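Long-range contact in epoxide hydrolase (PDB 3G02), which probably hydrolyses epoxides to vicinal diols, as an alpha/beta-hydrolase-fold enzyme from Aspergillus niger that directed evolution has made enantioselective: residues Gly56-Trp69 with Pro271-Gln284. The protein carries 9 engineered substitutions. Numbering follows the deposited sequence.
Sequences GITSEWLTTMREKW and PIALLAWIGEKYLQ
The short axes of helices 59-69 and 271-284 approach to 11.0 Å, their N-to-C directions 123° apart, with Leu275 facing helix 59-69, while Ile57, in the preceding loop, brings its CA within 5.6 Å of Glu280 CA. The Leu275 knob fills a hole formed by Trp61, Leu62, Met65 and Trp69. Its branches divide the work: CD1 meets Trp61 CH2 at 3.8 Å, whereas CD2 reaches Leu62, Met65 and Trp69. CG of Trp61 lies anti to its backbone nitrogen (chi1 -179°), which carries the indole toward helix 271-284; there Leu283 CD1 makes a CH-pi contact 3.7 Å from the five-membered ring centroid, with Met65 CG on the opposite face. Trp61 CH2 comes to 3.9 Å from Gly279 CA, where a beta carbon would clash. At the far end, Pro271 O lies in the plane of the Trp69 ring, at its edge, 3.4 Å from CZ3; Trp69 NE1 is hydrogen-bonded to Ser300 OG. Ile57 CD1 presses on Ala276 CB at 3.6 Å. The backbone N and O of Ile57 hydrogen-bond to Thr262 and Ser261 of the second subunit, where Thr262 also hydrogen-bonds Glu280 and Arg259 forms a salt bridge with it. A single knob-into-hole contact thus helps join the N-terminal region to the helical cap (lid) inserted between strands 209-214 and 340-345, characteristic of alpha/beta-hydrolase-fold epoxide hydrolases, at the interface with the second subunit.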
# COMPACT_ATOMS: atom_id res chain seq x y z
N GLY A 56 -0.79 -1.80 12.14
CA GLY A 56 0.09 -0.72 11.76
C GLY A 56 0.15 0.35 12.84
O GLY A 56 -0.23 0.09 13.98
N ILE A 57 0.63 1.54 12.47
CA ILE A 57 0.90 2.59 13.45
C ILE A 57 -0.36 3.01 14.21
O ILE A 57 -1.45 3.11 13.63
CB ILE A 57 1.57 3.82 12.82
CG1 ILE A 57 0.70 4.39 11.70
CG2 ILE A 57 2.97 3.48 12.31
CD1 ILE A 57 0.58 5.88 11.72
N THR A 58 -0.21 3.27 15.50
CA THR A 58 -1.34 3.68 16.32
C THR A 58 -1.58 5.18 16.22
O THR A 58 -0.68 5.95 15.87
CB THR A 58 -1.11 3.32 17.80
OG1 THR A 58 0.01 4.07 18.30
CG2 THR A 58 -0.86 1.83 17.98
N SER A 59 -2.80 5.59 16.55
CA SER A 59 -3.13 7.01 16.64
C SER A 59 -2.23 7.72 17.65
O SER A 59 -1.74 8.81 17.37
CB SER A 59 -4.60 7.19 17.03
OG SER A 59 -5.43 6.91 15.91
N GLU A 60 -2.02 7.10 18.81
CA GLU A 60 -1.18 7.68 19.85
C GLU A 60 0.23 7.96 19.35
O GLU A 60 0.76 9.06 19.53
CB GLU A 60 -1.12 6.76 21.06
CG GLU A 60 -0.41 7.36 22.27
CD GLU A 60 -0.31 6.41 23.45
OE1 GLU A 60 -0.85 5.28 23.39
OE2 GLU A 60 0.32 6.81 24.46
N TRP A 61 0.83 6.98 18.69
CA TRP A 61 2.20 7.12 18.19
C TRP A 61 2.28 8.24 17.16
O TRP A 61 3.15 9.11 17.25
CB TRP A 61 2.71 5.80 17.61
CG TRP A 61 4.12 5.86 17.12
CD1 TRP A 61 5.25 5.65 17.85
CD2 TRP A 61 4.55 6.18 15.79
NE1 TRP A 61 6.36 5.81 17.06
CE2 TRP A 61 5.96 6.12 15.78
CE3 TRP A 61 3.88 6.49 14.60
CZ2 TRP A 61 6.72 6.38 14.64
CZ3 TRP A 61 4.63 6.75 13.45
CH2 TRP A 61 6.04 6.68 13.48
N LEU A 62 1.38 8.23 16.18
CA LEU A 62 1.44 9.24 15.12
C LEU A 62 1.22 10.66 15.65
O LEU A 62 1.93 11.58 15.24
CB LEU A 62 0.48 8.92 13.97
CG LEU A 62 0.73 9.72 12.69
CD1 LEU A 62 2.11 9.44 12.10
CD2 LEU A 62 -0.35 9.46 11.65
N THR A 63 0.25 10.81 16.55
CA THR A 63 -0.04 12.09 17.19
C THR A 63 1.18 12.62 17.94
O THR A 63 1.58 13.77 17.76
CB THR A 63 -1.23 11.97 18.18
OG1 THR A 63 -2.37 11.41 17.50
CG2 THR A 63 -1.61 13.33 18.77
N THR A 64 1.77 11.75 18.76
CA THR A 64 2.95 12.08 19.57
C THR A 64 4.15 12.42 18.70
O THR A 64 4.88 13.38 18.97
CB THR A 64 3.29 10.94 20.55
OG1 THR A 64 2.20 10.75 21.46
CG2 THR A 64 4.56 11.25 21.35
N MET A 65 4.36 11.64 17.64
CA MET A 65 5.48 11.89 16.73
C MET A 65 5.32 13.18 15.95
O MET A 65 6.31 13.88 15.71
CB MET A 65 5.68 10.70 15.78
CG MET A 65 6.19 9.46 16.47
SD MET A 65 7.89 9.61 17.06
CE MET A 65 8.81 9.35 15.55
N ARG A 66 4.09 13.49 15.55
CA ARG A 66 3.80 14.75 14.86
C ARG A 66 4.12 15.94 15.76
O ARG A 66 4.74 16.91 15.31
CB ARG A 66 2.33 14.81 14.41
CG ARG A 66 1.98 16.11 13.68
CD ARG A 66 0.53 16.14 13.24
NE ARG A 66 0.13 17.47 12.80
CZ ARG A 66 -0.28 18.44 13.62
NH1 ARG A 66 -0.37 18.22 14.93
NH2 ARG A 66 -0.61 19.62 13.13
N GLU A 67 3.72 15.85 17.02
CA GLU A 67 4.03 16.89 18.00
C GLU A 67 5.53 17.05 18.23
O GLU A 67 6.04 18.18 18.26
CB GLU A 67 3.31 16.64 19.32
CG GLU A 67 2.17 17.61 19.59
CD GLU A 67 2.64 19.06 19.61
OE1 GLU A 67 2.25 19.82 18.70
OE2 GLU A 67 3.42 19.44 20.52
N LYS A 68 6.22 15.92 18.37
CA LYS A 68 7.68 15.91 18.51
C LYS A 68 8.37 16.54 17.30
O LYS A 68 9.30 17.34 17.44
CB LYS A 68 8.20 14.48 18.72
CG LYS A 68 7.97 13.94 20.13
CD LYS A 68 8.56 12.55 20.29
CE LYS A 68 8.42 12.06 21.73
NZ LYS A 68 8.87 10.65 21.88
N TRP A 69 7.89 16.20 16.10
CA TRP A 69 8.45 16.73 14.86
C TRP A 69 8.31 18.25 14.79
O TRP A 69 9.19 18.94 14.28
CB TRP A 69 7.74 16.09 13.67
CG TRP A 69 8.59 15.88 12.47
CD1 TRP A 69 9.86 16.34 12.25
CD2 TRP A 69 8.22 15.16 11.29
NE1 TRP A 69 10.30 15.94 11.01
CE2 TRP A 69 9.31 15.21 10.40
CE3 TRP A 69 7.06 14.46 10.90
CZ2 TRP A 69 9.28 14.60 9.15
CZ3 TRP A 69 7.03 13.86 9.66
CH2 TRP A 69 8.13 13.92 8.80
N PRO A 271 4.41 14.98 4.70
CA PRO A 271 5.46 14.34 5.50
C PRO A 271 4.89 13.35 6.52
O PRO A 271 5.59 12.42 6.93
CB PRO A 271 6.15 15.52 6.19
CG PRO A 271 5.11 16.61 6.20
CD PRO A 271 4.36 16.44 4.92
N ILE A 272 3.64 13.55 6.93
CA ILE A 272 2.97 12.64 7.85
C ILE A 272 2.61 11.31 7.17
O ILE A 272 2.70 10.25 7.79
CB ILE A 272 1.77 13.33 8.55
CG1 ILE A 272 2.28 14.33 9.60
CG2 ILE A 272 0.79 12.31 9.15
CD1 ILE A 272 3.03 13.73 10.77
N ALA A 273 2.23 11.38 5.89
CA ALA A 273 2.04 10.16 5.10
C ALA A 273 3.33 9.35 5.06
O ALA A 273 3.33 8.15 5.32
CB ALA A 273 1.57 10.48 3.68
N LEU A 274 4.44 10.03 4.75
CA LEU A 274 5.73 9.36 4.70
C LEU A 274 6.10 8.77 6.07
O LEU A 274 6.57 7.63 6.15
CB LEU A 274 6.79 10.34 4.21
CG LEU A 274 8.17 9.74 3.93
CD1 LEU A 274 8.17 8.85 2.70
CD2 LEU A 274 9.18 10.87 3.78
N LEU A 275 5.89 9.54 7.13
CA LEU A 275 6.22 9.08 8.48
C LEU A 275 5.43 7.83 8.87
O LEU A 275 5.98 6.90 9.47
CB LEU A 275 5.97 10.19 9.51
CG LEU A 275 6.15 9.86 11.00
CD1 LEU A 275 7.58 9.49 11.35
CD2 LEU A 275 5.70 11.04 11.86
N ALA A 276 4.14 7.80 8.53
CA ALA A 276 3.31 6.64 8.86
C ALA A 276 3.79 5.38 8.13
O ALA A 276 3.96 4.32 8.74
CB ALA A 276 1.85 6.92 8.55
N TRP A 277 4.02 5.51 6.82
CA TRP A 277 4.39 4.37 5.99
C TRP A 277 5.76 3.82 6.36
O TRP A 277 5.94 2.60 6.51
CB TRP A 277 4.38 4.80 4.53
CG TRP A 277 4.57 3.72 3.50
CD1 TRP A 277 5.75 3.31 2.94
CD2 TRP A 277 3.53 2.96 2.85
NE1 TRP A 277 5.51 2.33 1.99
CE2 TRP A 277 4.16 2.10 1.92
CE3 TRP A 277 2.14 2.91 2.97
CZ2 TRP A 277 3.44 1.21 1.11
CZ3 TRP A 277 1.42 2.03 2.18
CH2 TRP A 277 2.08 1.18 1.26
N ILE A 278 6.74 4.71 6.49
CA ILE A 278 8.11 4.31 6.80
C ILE A 278 8.29 4.04 8.30
O ILE A 278 8.95 3.07 8.69
CB ILE A 278 9.13 5.35 6.28
CG1 ILE A 278 9.13 5.32 4.74
CG2 ILE A 278 10.53 5.08 6.84
CD1 ILE A 278 10.14 6.25 4.09
N GLY A 279 7.68 4.88 9.13
CA GLY A 279 7.75 4.72 10.57
C GLY A 279 7.25 3.36 11.03
O GLY A 279 7.80 2.77 11.96
N GLU A 280 6.20 2.86 10.38
CA GLU A 280 5.69 1.52 10.72
C GLU A 280 6.81 0.50 10.67
O GLU A 280 6.89 -0.38 11.54
CB GLU A 280 4.58 1.09 9.77
CG GLU A 280 3.91 -0.21 10.21
CD GLU A 280 3.21 -0.90 9.08
OE1 GLU A 280 2.24 -0.33 8.54
OE2 GLU A 280 3.62 -2.03 8.72
N LYS A 281 7.67 0.62 9.67
CA LYS A 281 8.76 -0.35 9.49
C LYS A 281 9.89 -0.15 10.49
O LYS A 281 10.44 -1.12 11.00
CB LYS A 281 9.26 -0.34 8.04
CG LYS A 281 8.15 -0.54 6.98
CD LYS A 281 7.15 -1.64 7.37
CE LYS A 281 6.17 -1.92 6.23
NZ LYS A 281 5.12 -2.92 6.62
N TYR A 282 10.21 1.10 10.81
CA TYR A 282 11.18 1.34 11.88
C TYR A 282 10.68 0.85 13.24
O TYR A 282 11.49 0.54 14.11
CB TYR A 282 11.60 2.81 11.94
CG TYR A 282 12.65 3.17 10.92
CD1 TYR A 282 13.97 2.75 11.06
CD2 TYR A 282 12.32 3.95 9.80
CE1 TYR A 282 14.94 3.08 10.11
CE2 TYR A 282 13.29 4.29 8.86
CZ TYR A 282 14.59 3.85 9.01
OH TYR A 282 15.55 4.18 8.08
N LEU A 283 9.36 0.78 13.41
CA LEU A 283 8.80 0.23 14.64
C LEU A 283 8.77 -1.30 14.65
O LEU A 283 9.12 -1.93 15.65
CB LEU A 283 7.38 0.76 14.86
CG LEU A 283 7.22 2.23 15.23
CD1 LEU A 283 5.75 2.59 15.24
CD2 LEU A 283 7.87 2.54 16.58
N GLN A 284 8.34 -1.90 13.54
CA GLN A 284 8.08 -3.34 13.51
C GLN A 284 9.30 -4.20 13.23
O GLN A 284 9.33 -5.38 13.60
CB GLN A 284 7.00 -3.67 12.48
CG GLN A 284 5.63 -3.09 12.81
CD GLN A 284 4.52 -3.66 11.95
OE1 GLN A 284 4.77 -4.43 11.01
NE2 GLN A 284 3.29 -3.30 12.26